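Local coordinates for uncharacterized protein (PDB 4FS7) that is of unknown function but, as an extracellular leucine-rich repeat protein of the BspA type, probably serves in protein binding, at residues N12-H17 with V59-Y64; K142-P147 with E156-C161; L265-S270 with Y283-V288; V371-R376 with Y382-T387. All blocks are in the same frame, centred on the assembly; numbering follows the deposited sequence. Where two conformers were deposited one is given.

Contact 1 of 4, residues N12-H17 with V59-Y64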
loop_
_atom_site.group_PDB
_atom_site.type_symbol
_atom_site.label_atom_id
_atom_site.label_comp_id
_atom_site.label_asym_id
_atom_site.label_seq_id
_atom_site.Cartn_x
_atom_site.Cartn_y
_atom_site.Cartn_z
ATOM N N ASN A 12 13.698 36.781 5.640
ATOM C CA ASN A 12 14.598 36.645 6.763
ATOM C C ASN A 12 16.049 36.579 6.277
ATOM O O ASN A 12 16.345 35.915 5.289
ATOM C CB ASN A 12 14.323 35.388 7.596
ATOM C CG ASN A 12 12.983 35.396 8.281
ATOM O OD1 ASN A 12 12.244 36.356 8.237
ATOM N ND2 ASN A 12 12.617 34.242 8.833
ATOM N N PHE A 13 16.951 37.251 6.976
ATOM C CA PHE A 13 18.374 37.088 6.695
ATOM C C PHE A 13 18.821 35.657 6.983
ATOM O O PHE A 13 18.352 35.021 7.957
ATOM C CB PHE A 13 19.227 38.082 7.496
ATOM C CG PHE A 13 18.875 39.504 7.220
ATOM C CD1 PHE A 13 19.144 40.057 5.983
ATOM C CD2 PHE A 13 18.236 40.275 8.165
ATOM C CE1 PHE A 13 18.797 41.355 5.681
ATOM C CE2 PHE A 13 17.874 41.581 7.884
ATOM C CZ PHE A 13 18.152 42.128 6.623
ATOM N N THR A 14 19.687 35.146 6.115
ATOM C CA THR A 14 20.292 33.817 6.252
ATOM C C THR A 14 21.805 33.937 6.429
ATOM O O THR A 14 22.387 35.008 6.190
ATOM C CB THR A 14 19.856 32.822 5.102
ATOM O OG1 THR A 14 19.893 33.437 3.794
ATOM C CG2 THR A 14 18.423 32.341 5.356
ATOM N N LYS A 15 22.440 32.861 6.895
ATOM C CA LYS A 15 23.829 32.945 7.368
ATOM C C LYS A 15 24.814 33.341 6.263
ATOM O O LYS A 15 25.786 34.058 6.530
ATOM C CB LYS A 15 24.265 31.617 8.011
ATOM C CG LYS A 15 25.695 31.631 8.589
ATOM N N GLU A 16 24.596 32.858 5.042
ATOM C CA GLU A 16 25.479 33.184 3.932
ATOM C C GLU A 16 25.462 34.690 3.652
ATOM O O GLU A 16 24.384 35.322 3.573
ATOM C CB GLU A 16 25.102 32.390 2.675
ATOM C CG GLU A 16 26.096 32.530 1.517
ATOM C CD GLU A 16 25.666 31.762 0.278
ATOM O OE1 GLU A 16 24.785 30.893 0.411
ATOM O OE2 GLU A 16 26.193 32.029 -0.827
ATOM N N HIS A 17 26.664 35.262 3.504
ATOM C CA HIS A 17 26.823 36.692 3.264
ATOM C C HIS A 17 25.991 37.140 2.084
ATOM O O HIS A 17 26.054 36.548 0.966
ATOM C CB HIS A 17 28.295 37.078 3.007
ATOM C CG HIS A 17 28.475 38.532 2.675
ATOM N ND1 HIS A 17 28.579 38.996 1.378
ATOM C CD2 HIS A 17 28.525 39.632 3.468
ATOM C CE1 HIS A 17 28.701 40.312 1.386
ATOM N NE2 HIS A 17 28.672 40.724 2.641
ATOM N N VAL A 59 18.115 36.215 -3.149
ATOM C CA VAL A 59 17.047 35.372 -2.636
ATOM C C VAL A 59 17.389 33.919 -3.018
ATOM O O VAL A 59 17.181 33.519 -4.163
ATOM C CB VAL A 59 15.705 35.842 -3.201
ATOM C CG1 VAL A 59 14.543 34.990 -2.622
ATOM C CG2 VAL A 59 15.444 37.355 -2.934
ATOM N N VAL A 60 17.912 33.161 -2.053
ATOM C CA VAL A 60 18.503 31.868 -2.330
ATOM C C VAL A 60 17.764 30.671 -1.752
ATOM O O VAL A 60 18.131 29.543 -2.031
ATOM C CB VAL A 60 19.984 31.826 -1.916
ATOM C CG1 VAL A 60 20.746 32.938 -2.638
ATOM C CG2 VAL A 60 20.165 31.919 -0.402
ATOM N N SER A 61 16.710 30.914 -0.985
ATOM C CA SER A 61 15.976 29.816 -0.380
ATOM C C SER A 61 14.564 30.271 -0.055
ATOM O O SER A 61 14.262 31.467 0.060
ATOM C CB SER A 61 16.676 29.251 0.850
ATOM O OG SER A 61 16.794 30.211 1.849
ATOM N N ILE A 62 13.700 29.271 0.140
ATOM C CA ILE A 62 12.368 29.453 0.712
ATOM C C ILE A 62 12.401 28.774 2.065
ATOM O O ILE A 62 12.817 27.616 2.185
ATOM C CB ILE A 62 11.246 28.916 -0.208
ATOM C CG1 ILE A 62 11.227 29.736 -1.513
ATOM C CG2 ILE A 62 9.875 28.979 0.501
ATOM C CD1 ILE A 62 10.357 29.181 -2.535
ATOM N N GLY A 63 11.995 29.514 3.088
ATOM C CA GLY A 63 12.113 29.030 4.441
ATOM C C GLY A 63 11.134 27.922 4.832
ATOM O O GLY A 63 10.109 27.714 4.202
ATOM N N TYR A 64 11.488 27.273 5.928
ATOM C CA TYR A 64 10.615 26.332 6.595
ATOM C C TYR A 64 9.202 26.909 6.769
ATOM O O TYR A 64 9.025 28.000 7.319
ATOM C CB TYR A 64 11.227 26.000 7.953
ATOM C CG TYR A 64 10.474 25.020 8.810
ATOM C CD1 TYR A 64 9.463 25.446 9.659
ATOM C CD2 TYR A 64 10.782 23.664 8.771
ATOM C CE1 TYR A 64 8.773 24.515 10.469
ATOM C CE2 TYR A 64 10.101 22.735 9.579
ATOM C CZ TYR A 64 9.101 23.170 10.400
ATOM O OH TYR A 64 8.413 22.252 11.207
#
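The hydroxyl of T14, on the side of the residue that meets V60 and S61, is held by a hydrogen bond with the hydroxyl of T19, just beyond residues 12-17. That bond is consistent with the way the threonine faces V59-Y64: OG1 lies 4.5 Å from V60 CG2, while the methyl CG2 comes within 4.4 Å of S61 OG. Both approaches are at the outer limit of van der Waals contact, and the buried surface, 90 Å² for the two sides together, is correspondingly small. The chi1 of T14, 44°, sets OG1 between the backbone N and the carbonyl carbon and sends CG2 to the side of the backbone N, so the two branches address different residues of the facing strand. T14 OG1 and S61 OG stay 4.9 Å apart, too far for a direct bond.

The spacing has a simple cause. The CA atoms of T14 and S61 are 8.9 Å apart, about two strand widths, because strand 19-25 runs between strands 9-13 and 55-62: N12 pairs with E21 through the backbone on one flank, while V60 and S61 pair with V20 and V22 on the other. The side chains of T14 and S61 both touch E21 of that strand. Farther along, E16 OE1 approaches V60 CG2 to 4.8 Å and forms a salt bridge with R83, a residue that the V60 side chain also touches. With so little direct touch across the segments, the bonds of T14 to T19 and of E16 to R83, both to partners outside them, probably do more to set this surface contact than direct attraction.

Contact 2 of 4, residues K142-P147 with E156-C161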
loop_
_atom_site.group_PDB
_atom_site.type_symbol
_atom_site.label_atom_id
_atom_site.label_comp_id
_atom_site.label_asym_id
_atom_site.label_seq_id
_atom_site.Cartn_x
_atom_site.Cartn_y
_atom_site.Cartn_z
ATOM N N LYS A 142 -2.036 14.392 -12.413
ATOM C CA LYS A 142 -2.381 13.224 -13.225
ATOM C C LYS A 142 -1.155 12.345 -13.508
ATOM O O LYS A 142 -1.304 11.139 -13.709
ATOM C CB LYS A 142 -2.992 13.664 -14.538
ATOM C CG LYS A 142 -3.447 12.551 -15.412
ATOM C CD LYS A 142 -4.151 13.115 -16.684
ATOM C CE LYS A 142 -4.554 11.996 -17.629
ATOM N NZ LYS A 142 -5.685 12.435 -18.505
ATOM N N GLU A 143 0.024 12.960 -13.599
ATOM C CA GLU A 143 1.215 12.235 -13.928
ATOM C C GLU A 143 2.345 12.859 -13.187
ATOM O O GLU A 143 2.335 14.049 -12.855
ATOM C CB GLU A 143 1.444 12.244 -15.426
ATOM C CG GLU A 143 1.746 13.534 -16.074
ATOM C CD GLU A 143 2.087 13.268 -17.547
ATOM O OE1 GLU A 143 1.153 13.227 -18.354
ATOM O OE2 GLU A 143 3.276 13.000 -17.866
ATOM N N ILE A 144 3.346 12.062 -12.910
ATOM C CA ILE A 144 4.631 12.572 -12.415
ATOM C C ILE A 144 5.783 11.660 -12.850
ATOM O O ILE A 144 5.656 10.416 -12.828
ATOM C CB ILE A 144 4.643 12.796 -10.885
ATOM C CG1 ILE A 144 5.857 13.673 -10.499
ATOM C CG2 ILE A 144 4.604 11.469 -10.164
ATOM C CD1 ILE A 144 5.872 14.171 -9.124
ATOM N N THR A 145 6.861 12.295 -13.316
ATOM C CA THR A 145 8.095 11.595 -13.625
ATOM C C THR A 145 9.168 11.925 -12.607
ATOM O O THR A 145 9.459 13.114 -12.330
ATOM C CB THR A 145 8.540 11.929 -15.059
ATOM O OG1 THR A 145 7.529 11.474 -15.963
ATOM C CG2 THR A 145 9.875 11.263 -15.410
ATOM N N ILE A 146 9.699 10.888 -11.985
ATOM C CA ILE A 146 10.739 11.033 -10.947
ATOM C C ILE A 146 12.096 10.908 -11.611
ATOM O O ILE A 146 12.366 9.905 -12.234
ATOM C CB ILE A 146 10.685 9.921 -9.845
ATOM C CG1 ILE A 146 9.283 9.759 -9.245
ATOM C CG2 ILE A 146 11.734 10.194 -8.738
ATOM C CD1 ILE A 146 8.655 11.035 -8.672
ATOM N N PRO A 147 12.957 11.942 -11.505
ATOM C CA PRO A 147 14.268 11.903 -12.127
ATOM C C PRO A 147 15.107 10.683 -11.707
ATOM O O PRO A 147 14.995 10.195 -10.563
ATOM C CB PRO A 147 14.894 13.232 -11.654
ATOM C CG PRO A 147 13.782 14.145 -11.484
ATOM C CD PRO A 147 12.699 13.270 -10.914
ATOM N N GLU A 156 4.669 7.652 2.222
ATOM C CA GLU A 156 3.442 8.380 1.905
ATOM C C GLU A 156 3.693 9.626 1.035
ATOM O O GLU A 156 2.841 10.526 0.989
ATOM C CB GLU A 156 2.648 8.738 3.165
ATOM C CG GLU A 156 2.025 7.506 3.839
ATOM C CD GLU A 156 1.014 7.827 4.911
ATOM O OE1 GLU A 156 0.510 8.967 4.998
ATOM O OE2 GLU A 156 0.700 6.915 5.703
ATOM N N ALA A 157 4.756 9.625 0.237
ATOM C CA ALA A 157 5.069 10.826 -0.552
ATOM C C ALA A 157 3.985 11.181 -1.555
ATOM O O ALA A 157 3.794 12.360 -1.839
ATOM C CB ALA A 157 6.425 10.667 -1.247
ATOM N N PHE A 158 3.271 10.174 -2.083
ATOM C CA PHE A 158 2.209 10.364 -3.051
ATOM C C PHE A 158 0.888 9.825 -2.523
ATOM O O PHE A 158 -0.023 9.508 -3.293
ATOM C CB PHE A 158 2.583 9.739 -4.401
ATOM C CG PHE A 158 3.780 10.391 -5.001
ATOM C CD1 PHE A 158 3.630 11.624 -5.601
ATOM C CD2 PHE A 158 5.048 9.822 -4.916
ATOM C CE1 PHE A 158 4.710 12.312 -6.133
ATOM C CE2 PHE A 158 6.143 10.506 -5.465
ATOM C CZ PHE A 158 5.945 11.748 -6.040
ATOM N N ALA A 159 0.760 9.691 -1.212
ATOM C CA ALA A 159 -0.508 9.176 -0.660
ATOM C C ALA A 159 -1.653 10.144 -0.964
ATOM O O ALA A 159 -1.460 11.380 -0.934
ATOM C CB ALA A 159 -0.396 8.951 0.832
ATOM N N THR A 160 -2.838 9.595 -1.254
ATOM C CA THR A 160 -4.056 10.362 -1.490
ATOM C C THR A 160 -3.907 11.276 -2.685
ATOM O O THR A 160 -4.649 12.250 -2.795
ATOM C CB THR A 160 -4.599 11.076 -0.221
ATOM O OG1 THR A 160 -3.857 12.237 0.082
ATOM C CG2 THR A 160 -4.563 10.191 0.969
ATOM N N CYS A 161 -3.067 10.931 -3.648
ATOM C CA CYS A 161 -3.018 11.629 -4.926
ATOM C C CYS A 161 -4.101 10.992 -5.818
ATOM O O CYS A 161 -3.869 10.030 -6.571
ATOM C CB CYS A 161 -1.637 11.537 -5.530
ATOM S SG CYS A 161 -0.397 12.509 -4.599
#
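I144 and F158 are brought together by their first torsions: I144 carries CG1 opposite its backbone N (chi1 -165°) and continues extended to CD1, whereas F158 swings its ring to the side of its own backbone N (chi1 -63°). I144 CD1 then sits 3.7 Å from F158 CE1, and the branch methyl I144 CG2 adds a second touch on CE1 at 4.1 Å. I146 and F158 point at each other from opposite directions; in the one of two isoleucine conformers described here, the bent chain puts I146 CD1 3.8 Å from F158 CZ. Both isoleucine tips approach the ring obliquely, and together they touch its far end, from CE1 through CZ to CE2.

The ring hangs from a type I turn, E156 to A159, closed by A159 N to E156 O at 3.1 Å; a type II turn from F158 to C161 follows at once. F136 lies almost parallel to the F158 ring, and I146 also packs on I131 of strand 130-131. Strand 143-145 pairs through its backbone with strand 166-168, which succeeds it by one coil. Repeating strands that point aliphatic residues at a phenylalanine from the returning loop, with phenylalanines of successive coils in line, are consistent with the hydrophobic core of a BspA-type leucine-rich repeat solenoid.

Contact 3 of 4, residues L265-S270 with Y283-V288; sequences LRIGGS and YGSVIV. With EDO (1,2-ethanediol), chain C.
I267 and Y283 point at each other from opposite directions across the interior of a leucine-rich repeat solenoid, between one coil and the next. The isoleucine chain is extended (chi2 175°), which carries CD1 to within 3.5 Å of Y283 OH; the same methyl reaches the ring obliquely and lies 3.9 Å from S285 CB. The hydroxyl beside this methyl is not left without a polar partner: Y283 OH donates to I287 O at 2.7 Å. That acceptor sits at the ring's edge, in its plane, and the donor lies on a lone pair of the carbonyl.

S285, deposited in two conformers, in this one has OG opposite its backbone N and directed at L265. It donates to L265 O over 2.9 Å, in the carbonyl plane and with a C=O...donor angle of 151°. This is the direct polar link between the two segments.

Elsewhere the backbones stand apart: the CA atoms of I267 and I287 are 8.5 Å from each other, well beyond the spacing of paired strands. Strand 266-267 is the last of one parallel ladder and strand 287-288 the first of another, and a molecule of 1,2-ethanediol, probably from the crystallisation liquor, occupies the interval. Its O2 accepts from I267 N at 3.0 Å and its O1 from I287 N at 3.2 Å, with a weak return bond from O2 to I267 O. The diol thus probably takes up backbone groups that a neighbouring parallel strand could have paired with. Its O1 also donates to S285 OG at 2.7 Å, so the serine oxygen accepts from the diol while donating to L265 O.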
loop_
_atom_site.group_PDB
_atom_site.type_symbol
_atom_site.label_atom_id
_atom_site.label_comp_id
_atom_site.label_asym_id
_atom_site.label_seq_id
_atom_site.Cartn_x
_atom_site.Cartn_y
_atom_site.Cartn_z
ATOM N N LEU A 265 7.640 -20.451 0.926
ATOM C CA LEU A 265 7.276 -19.033 1.144
ATOM C C LEU A 265 6.774 -18.758 2.556
ATOM O O LEU A 265 5.905 -19.491 3.033
ATOM C CB LEU A 265 6.242 -18.659 0.108
ATOM C CG LEU A 265 5.667 -17.243 0.155
ATOM C CD1 LEU A 265 6.753 -16.173 -0.024
ATOM C CD2 LEU A 265 4.571 -17.111 -0.855
ATOM N N ARG A 266 7.365 -17.741 3.227
ATOM C CA ARG A 266 6.864 -17.231 4.518
ATOM C C ARG A 266 5.697 -16.268 4.290
ATOM O O ARG A 266 5.787 -15.368 3.458
ATOM C CB ARG A 266 7.969 -16.488 5.263
ATOM C CG ARG A 266 7.503 -15.830 6.533
ATOM C CD ARG A 266 8.635 -15.430 7.463
ATOM N NE ARG A 266 8.074 -14.986 8.735
ATOM C CZ ARG A 266 8.772 -14.671 9.818
ATOM N NH1 ARG A 266 10.095 -14.727 9.816
ATOM N NH2 ARG A 266 8.129 -14.274 10.909
ATOM N N ILE A 267 4.603 -16.443 5.041
ATOM C CA ILE A 267 3.355 -15.725 4.794
ATOM C C ILE A 267 2.721 -15.358 6.137
ATOM O O ILE A 267 2.570 -16.219 7.002
ATOM C CB ILE A 267 2.342 -16.584 3.973
ATOM C CG1 ILE A 267 2.972 -17.116 2.679
ATOM C CG2 ILE A 267 1.080 -15.821 3.653
ATOM C CD1 ILE A 267 2.061 -18.057 1.883
ATOM N N GLY A 268 2.328 -14.104 6.293
ATOM C CA GLY A 268 1.573 -13.689 7.457
ATOM C C GLY A 268 0.100 -14.070 7.373
ATOM O O GLY A 268 -0.367 -14.628 6.382
ATOM N N GLY A 269 -0.627 -13.765 8.437
ATOM C CA GLY A 269 -2.035 -14.037 8.514
ATOM C C GLY A 269 -2.896 -13.133 7.660
ATOM O O GLY A 269 -2.471 -12.083 7.186
ATOM N N SER A 270 -4.145 -13.551 7.492
ATOM C CA SER A 270 -5.205 -12.720 6.910
ATOM C C SER A 270 -4.939 -12.243 5.484
ATOM O O SER A 270 -5.452 -11.212 5.077
ATOM C CB SER A 270 -5.467 -11.517 7.808
ATOM O OG SER A 270 -5.898 -11.930 9.114
ATOM N N TYR A 283 -2.811 -23.433 -3.605
ATOM C CA TYR A 283 -2.013 -23.060 -2.453
ATOM C C TYR A 283 -1.112 -24.208 -2.020
ATOM O O TYR A 283 -1.594 -25.302 -1.790
ATOM C CB TYR A 283 -2.931 -22.638 -1.300
ATOM C CG TYR A 283 -2.192 -22.050 -0.113
ATOM C CD1 TYR A 283 -1.588 -22.839 0.834
ATOM C CD2 TYR A 283 -2.100 -20.663 0.042
ATOM C CE1 TYR A 283 -0.909 -22.291 1.909
ATOM C CE2 TYR A 283 -1.443 -20.117 1.117
ATOM C CZ TYR A 283 -0.824 -20.924 2.034
ATOM O OH TYR A 283 -0.204 -20.354 3.108
ATOM N N GLY A 284 0.184 -23.947 -1.893
ATOM C CA GLY A 284 1.184 -24.956 -1.574
ATOM C C GLY A 284 2.079 -24.716 -0.415
ATOM O O GLY A 284 2.911 -25.559 -0.090
ATOM N N SER A 285 1.990 -23.559 0.251
ATOM C CA SER A 285 2.869 -23.336 1.382
ATOM C C SER A 285 2.481 -24.256 2.536
ATOM O O SER A 285 1.315 -24.636 2.698
ATOM C CB SER A 285 2.881 -21.883 1.846
ATOM O OG SER A 285 3.953 -21.683 2.763
ATOM N N VAL A 286 3.463 -24.631 3.344
ATOM C CA VAL A 286 3.299 -25.683 4.341
ATOM C C VAL A 286 2.163 -25.410 5.357
ATOM O O VAL A 286 1.466 -26.312 5.810
ATOM C CB VAL A 286 4.632 -26.041 5.034
ATOM C CG1 VAL A 286 5.214 -24.895 5.814
ATOM C CG2 VAL A 286 4.462 -27.220 5.931
ATOM N N ILE A 287 2.024 -24.151 5.741
ATOM C CA ILE A 287 0.981 -23.699 6.652
ATOM C C ILE A 287 0.049 -22.771 5.873
ATOM O O ILE A 287 0.531 -21.876 5.159
ATOM C CB ILE A 287 1.589 -22.937 7.845
ATOM C CG1 ILE A 287 2.448 -23.834 8.718
ATOM C CG2 ILE A 287 0.480 -22.248 8.694
ATOM C CD1 ILE A 287 3.481 -23.089 9.545
ATOM N N VAL A 288 -1.260 -22.950 6.040
ATOM C CA VAL A 288 -2.266 -21.955 5.683
ATOM C C VAL A 288 -2.469 -21.109 6.955
ATOM O O VAL A 288 -3.031 -21.605 7.915
ATOM C CB VAL A 288 -3.637 -22.549 5.272
ATOM C CG1 VAL A 288 -4.659 -21.406 4.917
ATOM C CG2 VAL A 288 -3.488 -23.533 4.111
HETATM C C1 EDO C . 3.316 -20.189 5.532
HETATM O O1 EDO C . 3.817 -21.579 5.414
HETATM C C2 EDO C . 3.540 -19.524 6.917
HETATM O O2 EDO C . 4.777 -18.765 6.932
#

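Contact 4 of 4, residues V371-R376 with Y382-T387; sequences VELPKR and YDFEDT
V371 and F384 have their CA atoms 10.0 Å apart, the closest such pair, with V371 on the extended strand 370-374 and F384 just past the end of a 3-10 segment that reaches D383. Side chains make the contact across this distance. F384 turns its ring to the side of its backbone N (chi1 -63°), which aims the far end, from CE1 round CZ to CE2, at the strand. There the residues V371 and L373, two apart and therefore on one side of the strand, receive it. V371 CG2 is 4.3 Å from F384 CE2. V371 was deposited with two conformers, and this distance belongs to one of them. L373 extends its chain so that CD1 stands 4.2 Å from F384 CE1 and 4.3 Å from F384 CZ. Both residues come to the ring obliquely, each taking a different corner of its tip. At these separations the touch is light.

All three side chains are buried. F384 is further enclosed by F362, stacked on it, and by F390, which meets it edge-to-face, while F350 touches both V371 and L373. Polar bonds on either side of F384 hold the loop to the preceding coil: D383 OD1 accepts from the backbone N of N360, and E385 OE2 from that of G364. Strand 370-374 in turn pairs in parallel with 389-393, the last strand of the chain. A strand's inward aliphatic pair, a loop phenylalanine across from it and aromatic rings layered between coils fit the C-terminal end of a BspA-type leucine-rich repeat solenoid.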
loop_
_atom_site.group_PDB
_atom_site.type_symbol
_atom_site.label_atom_id
_atom_site.label_comp_id
_atom_site.label_asym_id
_atom_site.label_seq_id
_atom_site.Cartn_x
_atom_site.Cartn_y
_atom_site.Cartn_z
ATOM N N VAL A 371 -19.420 -37.640 7.458
ATOM C CA VAL A 371 -17.983 -37.711 7.311
ATOM C C VAL A 371 -17.514 -39.049 7.820
ATOM O O VAL A 371 -18.278 -39.800 8.425
ATOM C CB VAL A 371 -17.283 -36.566 8.049
ATOM C CG1 VAL A 371 -17.708 -35.213 7.458
ATOM C CG2 VAL A 371 -17.589 -36.664 9.549
ATOM N N GLU A 372 -16.271 -39.356 7.489
ATOM C CA GLU A 372 -15.569 -40.565 7.901
ATOM C C GLU A 372 -14.339 -40.136 8.687
ATOM O O GLU A 372 -13.517 -39.403 8.160
ATOM C CB GLU A 372 -15.132 -41.377 6.666
ATOM C CG GLU A 372 -16.294 -41.811 5.751
ATOM C CD GLU A 372 -15.859 -42.779 4.662
ATOM O OE1 GLU A 372 -14.668 -43.164 4.666
ATOM O OE2 GLU A 372 -16.718 -43.170 3.825
ATOM N N LEU A 373 -14.232 -40.559 9.951
ATOM C CA LEU A 373 -13.094 -40.282 10.848
ATOM C C LEU A 373 -12.621 -41.535 11.560
ATOM O O LEU A 373 -13.441 -42.383 11.911
ATOM C CB LEU A 373 -13.469 -39.268 11.955
ATOM C CG LEU A 373 -13.473 -37.770 11.695
ATOM C CD1 LEU A 373 -14.055 -37.087 12.922
ATOM C CD2 LEU A 373 -12.116 -37.277 11.386
ATOM N N PRO A 374 -11.341 -41.597 11.922
ATOM C CA PRO A 374 -10.914 -42.676 12.792
ATOM C C PRO A 374 -11.528 -42.501 14.172
ATOM O O PRO A 374 -11.697 -41.376 14.649
ATOM C CB PRO A 374 -9.393 -42.543 12.833
ATOM C CG PRO A 374 -9.126 -41.167 12.475
ATOM C CD PRO A 374 -10.229 -40.710 11.569
ATOM N N LYS A 375 -11.869 -43.623 14.780
ATOM C CA LYS A 375 -12.284 -43.670 16.167
ATOM C C LYS A 375 -11.308 -42.892 17.062
ATOM O O LYS A 375 -11.722 -42.260 18.017
ATOM C CB LYS A 375 -12.406 -45.137 16.588
ATOM C CG LYS A 375 -12.986 -45.357 17.956
ATOM C CD LYS A 375 -14.511 -45.376 17.933
ATOM C CE LYS A 375 -15.056 -45.984 19.234
ATOM N NZ LYS A 375 -16.475 -45.610 19.479
ATOM N N ARG A 376 -10.023 -42.896 16.712
ATOM C CA ARG A 376 -8.963 -42.160 17.406
ATOM C C ARG A 376 -9.229 -40.649 17.529
ATOM O O ARG A 376 -8.710 -39.968 18.415
ATOM C CB ARG A 376 -7.637 -42.414 16.646
ATOM C CG ARG A 376 -6.505 -41.475 16.923
ATOM C CD ARG A 376 -5.233 -41.942 16.157
ATOM N NE ARG A 376 -5.372 -41.741 14.711
ATOM C CZ ARG A 376 -5.231 -40.554 14.114
ATOM N NH1 ARG A 376 -4.940 -39.468 14.835
ATOM N NH2 ARG A 376 -5.400 -40.448 12.804
ATOM N N TYR A 382 -17.674 -33.230 18.680
ATOM C CA TYR A 382 -18.377 -32.070 19.220
ATOM C C TYR A 382 -18.085 -30.767 18.469
ATOM O O TYR A 382 -18.803 -29.776 18.657
ATOM C CB TYR A 382 -18.043 -31.899 20.703
ATOM C CG TYR A 382 -18.209 -33.154 21.515
ATOM C CD1 TYR A 382 -19.454 -33.703 21.695
ATOM C CD2 TYR A 382 -17.107 -33.804 22.062
ATOM C CE1 TYR A 382 -19.627 -34.867 22.439
ATOM C CE2 TYR A 382 -17.246 -34.960 22.820
ATOM C CZ TYR A 382 -18.501 -35.505 22.967
ATOM O OH TYR A 382 -18.641 -36.670 23.694
ATOM N N ASP A 383 -17.087 -30.820 17.586
ATOM C CA ASP A 383 -16.681 -29.663 16.799
ATOM C C ASP A 383 -17.376 -29.573 15.446
ATOM O O ASP A 383 -17.066 -28.707 14.633
ATOM C CB ASP A 383 -15.171 -29.660 16.712
ATOM C CG ASP A 383 -14.560 -29.521 18.113
ATOM O OD1 ASP A 383 -14.904 -28.526 18.805
ATOM O OD2 ASP A 383 -13.868 -30.442 18.564
ATOM N N PHE A 384 -18.326 -30.472 15.244
ATOM C CA PHE A 384 -19.242 -30.480 14.113
ATOM C C PHE A 384 -20.658 -30.149 14.555
ATOM O O PHE A 384 -20.998 -30.301 15.743
ATOM C CB PHE A 384 -19.278 -31.863 13.459
ATOM C CG PHE A 384 -17.959 -32.309 12.868
ATOM C CD1 PHE A 384 -16.959 -32.761 13.670
ATOM C CD2 PHE A 384 -17.730 -32.303 11.501
ATOM C CE1 PHE A 384 -15.720 -33.204 13.158
ATOM C CE2 PHE A 384 -16.506 -32.738 10.999
ATOM C CZ PHE A 384 -15.520 -33.195 11.821
ATOM N N GLU A 385 -21.511 -29.768 13.619
ATOM C CA GLU A 385 -22.933 -29.674 13.912
ATOM C C GLU A 385 -23.478 -31.009 14.379
ATOM O O GLU A 385 -23.004 -32.051 13.976
ATOM C CB GLU A 385 -23.689 -29.223 12.667
ATOM C CG GLU A 385 -23.400 -27.756 12.336
ATOM C CD GLU A 385 -24.001 -26.823 13.365
ATOM O OE1 GLU A 385 -25.239 -26.943 13.555
ATOM O OE2 GLU A 385 -23.290 -25.970 13.974
ATOM N N ASP A 386 -24.478 -30.949 15.259
ATOM C CA ASP A 386 -25.047 -32.172 15.838
ATOM C C ASP A 386 -25.832 -33.001 14.816
ATOM O O ASP A 386 -26.206 -34.131 15.102
ATOM C CB ASP A 386 -25.828 -31.911 17.130
ATOM C CG ASP A 386 -27.016 -31.010 16.947
ATOM O OD1 ASP A 386 -27.448 -30.776 15.798
ATOM O OD2 ASP A 386 -27.561 -30.548 17.999
ATOM N N THR A 387 -26.072 -32.448 13.634
ATOM C CA THR A 387 -26.704 -33.156 12.525
ATOM C C THR A 387 -25.727 -34.022 11.707
ATOM O O THR A 387 -26.161 -34.884 10.948
ATOM C CB THR A 387 -27.425 -32.157 11.610
ATOM O OG1 THR A 387 -26.534 -31.073 11.348
ATOM C CG2 THR A 387 -28.724 -31.626 12.288
#

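The four contacts follow one another along the chain and trace the length of an elongated molecule: the centres of contacts 1 and 4 are 78 Å apart, on opposite sides of the chain's centre. Contact 1 belongs to the mixed sheet at the N-terminal end, and contacts 2, 3 and 4 sample the repeats. Steps between successive centres are 28, 33 and 27 Å, and the nearest atoms of any two contacts, those of 1 and 2, are still about 16 Å apart. Contacts 2 and 4 repeat one scheme, a loop phenylalanine against two strand residues, with centres 56 Å apart. Contact 3 alone holds a diol, and its nearest atoms lie about 17 Å from those of contact 4.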